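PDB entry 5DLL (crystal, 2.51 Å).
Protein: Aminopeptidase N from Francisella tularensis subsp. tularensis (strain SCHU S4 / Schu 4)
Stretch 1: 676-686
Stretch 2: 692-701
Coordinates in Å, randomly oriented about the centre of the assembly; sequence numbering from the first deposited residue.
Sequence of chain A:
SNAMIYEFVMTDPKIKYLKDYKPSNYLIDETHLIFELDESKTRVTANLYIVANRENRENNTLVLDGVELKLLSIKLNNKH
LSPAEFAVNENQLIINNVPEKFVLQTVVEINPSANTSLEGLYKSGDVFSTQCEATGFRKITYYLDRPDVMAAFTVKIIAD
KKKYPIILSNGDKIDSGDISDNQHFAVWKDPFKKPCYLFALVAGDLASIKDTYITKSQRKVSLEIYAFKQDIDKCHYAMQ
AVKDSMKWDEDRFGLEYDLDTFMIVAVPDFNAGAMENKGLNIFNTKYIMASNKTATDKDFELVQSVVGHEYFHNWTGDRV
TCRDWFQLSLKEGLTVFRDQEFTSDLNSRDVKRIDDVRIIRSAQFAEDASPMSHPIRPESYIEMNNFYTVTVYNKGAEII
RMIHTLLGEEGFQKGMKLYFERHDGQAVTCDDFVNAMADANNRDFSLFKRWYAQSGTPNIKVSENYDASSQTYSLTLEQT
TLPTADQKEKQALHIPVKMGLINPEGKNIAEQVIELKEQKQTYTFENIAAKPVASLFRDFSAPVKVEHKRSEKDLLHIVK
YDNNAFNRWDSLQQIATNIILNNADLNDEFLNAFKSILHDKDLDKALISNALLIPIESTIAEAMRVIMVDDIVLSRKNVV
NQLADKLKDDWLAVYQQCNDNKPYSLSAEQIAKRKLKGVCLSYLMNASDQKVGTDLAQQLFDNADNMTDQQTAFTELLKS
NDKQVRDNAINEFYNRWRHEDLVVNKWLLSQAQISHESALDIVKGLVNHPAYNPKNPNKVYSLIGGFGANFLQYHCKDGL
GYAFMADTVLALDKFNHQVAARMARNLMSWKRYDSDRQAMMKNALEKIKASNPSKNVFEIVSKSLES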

# COMPACT_ATOMS: atom_id res chain seq x y z
N LEU A 676 6.22 -14.63 -17.73
CA LEU A 676 5.56 -15.33 -18.83
C LEU A 676 6.08 -16.76 -18.91
O LEU A 676 5.30 -17.70 -19.15
CB LEU A 676 5.78 -14.63 -20.18
CG LEU A 676 5.04 -15.30 -21.35
CD1 LEU A 676 3.54 -15.23 -21.14
CD2 LEU A 676 5.41 -14.69 -22.69
N LYS A 677 7.38 -16.93 -18.71
CA LYS A 677 7.98 -18.25 -18.58
C LYS A 677 7.27 -19.08 -17.51
O LYS A 677 6.98 -20.26 -17.73
CB LYS A 677 9.47 -18.13 -18.25
CG LYS A 677 10.13 -19.45 -17.90
CD LYS A 677 11.65 -19.36 -17.86
CE LYS A 677 12.13 -18.39 -16.80
NZ LYS A 677 13.55 -18.65 -16.45
N GLY A 678 7.00 -18.46 -16.36
CA GLY A 678 6.30 -19.12 -15.26
C GLY A 678 4.85 -19.46 -15.58
O GLY A 678 4.37 -20.54 -15.21
N VAL A 679 4.15 -18.54 -16.24
CA VAL A 679 2.77 -18.79 -16.67
C VAL A 679 2.71 -19.99 -17.61
O VAL A 679 1.85 -20.86 -17.47
CB VAL A 679 2.14 -17.57 -17.37
CG1 VAL A 679 0.79 -17.92 -18.00
CG2 VAL A 679 1.98 -16.42 -16.38
N CYS A 680 3.63 -20.02 -18.57
CA CYS A 680 3.76 -21.16 -19.48
C CYS A 680 3.93 -22.47 -18.72
O CYS A 680 3.22 -23.44 -18.98
CB CYS A 680 4.94 -20.96 -20.44
SG CYS A 680 4.69 -19.65 -21.65
N LEU A 681 4.86 -22.48 -17.77
CA LEU A 681 5.17 -23.68 -17.00
C LEU A 681 4.01 -24.19 -16.14
O LEU A 681 3.92 -25.39 -15.87
CB LEU A 681 6.41 -23.45 -16.12
CG LEU A 681 6.94 -24.66 -15.33
CD1 LEU A 681 7.24 -25.84 -16.24
CD2 LEU A 681 8.16 -24.27 -14.52
N SER A 682 3.12 -23.29 -15.71
CA SER A 682 1.95 -23.69 -14.92
C SER A 682 0.93 -24.41 -15.80
O SER A 682 0.30 -25.37 -15.36
CB SER A 682 1.29 -22.49 -14.21
OG SER A 682 0.32 -21.83 -15.03
N TYR A 683 0.79 -23.95 -17.05
CA TYR A 683 -0.10 -24.62 -18.00
C TYR A 683 0.44 -25.98 -18.45
O TYR A 683 -0.34 -26.87 -18.80
CB TYR A 683 -0.35 -23.74 -19.22
CG TYR A 683 -1.43 -22.71 -18.99
CD1 TYR A 683 -2.78 -23.05 -19.11
CD2 TYR A 683 -1.11 -21.39 -18.67
CE1 TYR A 683 -3.77 -22.11 -18.91
CE2 TYR A 683 -2.10 -20.44 -18.47
CZ TYR A 683 -3.43 -20.81 -18.59
OH TYR A 683 -4.41 -19.86 -18.39
N LEU A 684 1.76 -26.15 -18.44
CA LEU A 684 2.36 -27.45 -18.74
C LEU A 684 2.09 -28.49 -17.63
O LEU A 684 2.06 -29.70 -17.90
CB LEU A 684 3.87 -27.30 -18.99
CG LEU A 684 4.28 -26.45 -20.21
CD1 LEU A 684 5.79 -26.24 -20.23
CD2 LEU A 684 3.80 -27.07 -21.52
N MET A 685 1.89 -28.01 -16.41
CA MET A 685 1.56 -28.87 -15.26
C MET A 685 0.07 -29.15 -15.14
O MET A 685 -0.33 -30.23 -14.70
CB MET A 685 2.07 -28.25 -13.96
CG MET A 685 3.59 -28.21 -13.87
SD MET A 685 4.32 -29.85 -13.72
CE MET A 685 5.93 -29.39 -13.08
N ASN A 686 -0.75 -28.18 -15.52
CA ASN A 686 -2.20 -28.39 -15.59
C ASN A 686 -2.65 -29.19 -16.82
O ASN A 686 -3.84 -29.36 -17.06
CB ASN A 686 -2.93 -27.05 -15.54
CG ASN A 686 -2.74 -26.34 -14.22
OD1 ASN A 686 -2.12 -25.28 -14.14
ND2 ASN A 686 -3.27 -26.93 -13.15
N VAL A 692 6.05 -33.69 -19.70
CA VAL A 692 6.85 -32.60 -20.29
C VAL A 692 7.10 -31.43 -19.33
O VAL A 692 8.23 -30.94 -19.24
CB VAL A 692 6.24 -32.09 -21.63
CG1 VAL A 692 4.93 -31.35 -21.41
CG2 VAL A 692 7.23 -31.21 -22.37
N GLY A 693 6.07 -30.99 -18.62
CA GLY A 693 6.19 -29.87 -17.70
C GLY A 693 7.08 -30.18 -16.51
O GLY A 693 7.92 -29.36 -16.12
N THR A 694 6.91 -31.38 -15.95
CA THR A 694 7.70 -31.83 -14.79
C THR A 694 9.20 -31.83 -15.08
O THR A 694 10.00 -31.46 -14.22
CB THR A 694 7.28 -33.24 -14.34
OG1 THR A 694 5.86 -33.26 -14.12
CG2 THR A 694 7.98 -33.63 -13.04
N ASP A 695 9.57 -32.26 -16.28
CA ASP A 695 10.98 -32.33 -16.65
C ASP A 695 11.58 -30.93 -16.73
O ASP A 695 12.71 -30.71 -16.28
CB ASP A 695 11.16 -33.08 -17.97
CG ASP A 695 10.67 -34.52 -17.90
OD1 ASP A 695 10.46 -35.03 -16.77
OD2 ASP A 695 10.48 -35.14 -18.97
N LEU A 696 10.82 -30.00 -17.30
CA LEU A 696 11.25 -28.60 -17.42
C LEU A 696 11.31 -27.90 -16.06
O LEU A 696 12.21 -27.09 -15.82
CB LEU A 696 10.31 -27.82 -18.36
CG LEU A 696 10.39 -28.16 -19.85
CD1 LEU A 696 9.31 -27.40 -20.62
CD2 LEU A 696 11.76 -27.85 -20.42
N ALA A 697 10.34 -28.20 -15.19
CA ALA A 697 10.31 -27.63 -13.84
C ALA A 697 11.46 -28.16 -12.99
O ALA A 697 12.08 -27.41 -12.24
CB ALA A 697 8.98 -27.94 -13.18
N GLN A 698 11.73 -29.46 -13.13
CA GLN A 698 12.80 -30.12 -12.38
C GLN A 698 14.18 -29.57 -12.74
O GLN A 698 15.03 -29.42 -11.87
CB GLN A 698 12.74 -31.64 -12.62
CG GLN A 698 13.74 -32.45 -11.81
CD GLN A 698 13.54 -32.31 -10.31
OE1 GLN A 698 12.46 -32.59 -9.79
NE2 GLN A 698 14.58 -31.87 -9.61
N GLN A 699 14.40 -29.28 -14.02
CA GLN A 699 15.68 -28.71 -14.46
C GLN A 699 15.82 -27.27 -13.99
O GLN A 699 16.86 -26.89 -13.46
CB GLN A 699 15.83 -28.79 -15.99
CG GLN A 699 16.02 -30.20 -16.52
CD GLN A 699 17.26 -30.89 -15.96
OE1 GLN A 699 18.38 -30.41 -16.12
NE2 GLN A 699 17.05 -32.03 -15.30
N LEU A 700 14.77 -26.47 -14.19
CA LEU A 700 14.75 -25.07 -13.75
C LEU A 700 15.05 -24.98 -12.26
O LEU A 700 15.81 -24.11 -11.82
CB LEU A 700 13.39 -24.44 -14.04
CG LEU A 700 13.21 -22.94 -13.73
CD1 LEU A 700 14.34 -22.12 -14.33
CD2 LEU A 700 11.86 -22.46 -14.25
N PHE A 701 14.45 -25.89 -11.50
CA PHE A 701 14.71 -26.03 -10.08
C PHE A 701 16.20 -26.20 -9.79
O PHE A 701 16.76 -25.51 -8.95
CB PHE A 701 13.93 -27.23 -9.52
CG PHE A 701 13.92 -27.31 -8.02
CD1 PHE A 701 13.25 -26.35 -7.27
CD2 PHE A 701 14.56 -28.35 -7.37
CE1 PHE A 701 13.24 -26.42 -5.89
CE2 PHE A 701 14.54 -28.43 -5.98
CZ PHE A 701 13.88 -27.47 -5.25

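What forms the apolar centre of the contact? Leu681 does, as a knob seated in a hole made by Gly693, Leu696, Ala697 and Leu700 on the facing helix. With chi1 t and chi2 p, it sends CD2 to 4.0 Å from Ala697 CB and 4.1 Å from Leu700 CD2, while its CD1 lies 4.2 Å from Leu696 CB and 3.6 Å from Gly693 O. A branched leucine fills this pocket well.

Why can the backbones come so near at Gly693? The CA atoms of Leu684 and Gly693 are 4.6 Å apart, and Leu684 CB packs directly on Gly693 CA at 3.7 Å. Glycine suits the spot because an ideal CB there would point toward the first helix and clash with Leu684 O, only 2.8 Å away. The helix axes approach to 8.4 Å, running at 137° to one another.

How do the flanking side chains extend this packing? Leu684, in the m, t rotamer, reaches Leu696 CD1 with its CD1 at 3.7 Å and Val692 CG1 with its CD2 at 4.4 Å. Met685 starts sideways, but its flexible chain bends inward: its CE rests 3.4 Å from Ala697 CB and 3.5 Å from Thr694 CA. Together the two stretches bury 415 Å².

What happens at the polar edge? No hydrogen bond crosses between the stretches, so shape and apolar burial carry the contact. Thr694 points its CB away, and its OG1, 3.8 Å from Met685 SD, is hydrogen-bonded to a residue just beyond the stretches. Lys677 starts sideways and brings its end to Leu700, with NZ 4.1 Å from Leu700 CD1; the amine is satisfied by a hydrogen bond elsewhere in the structure.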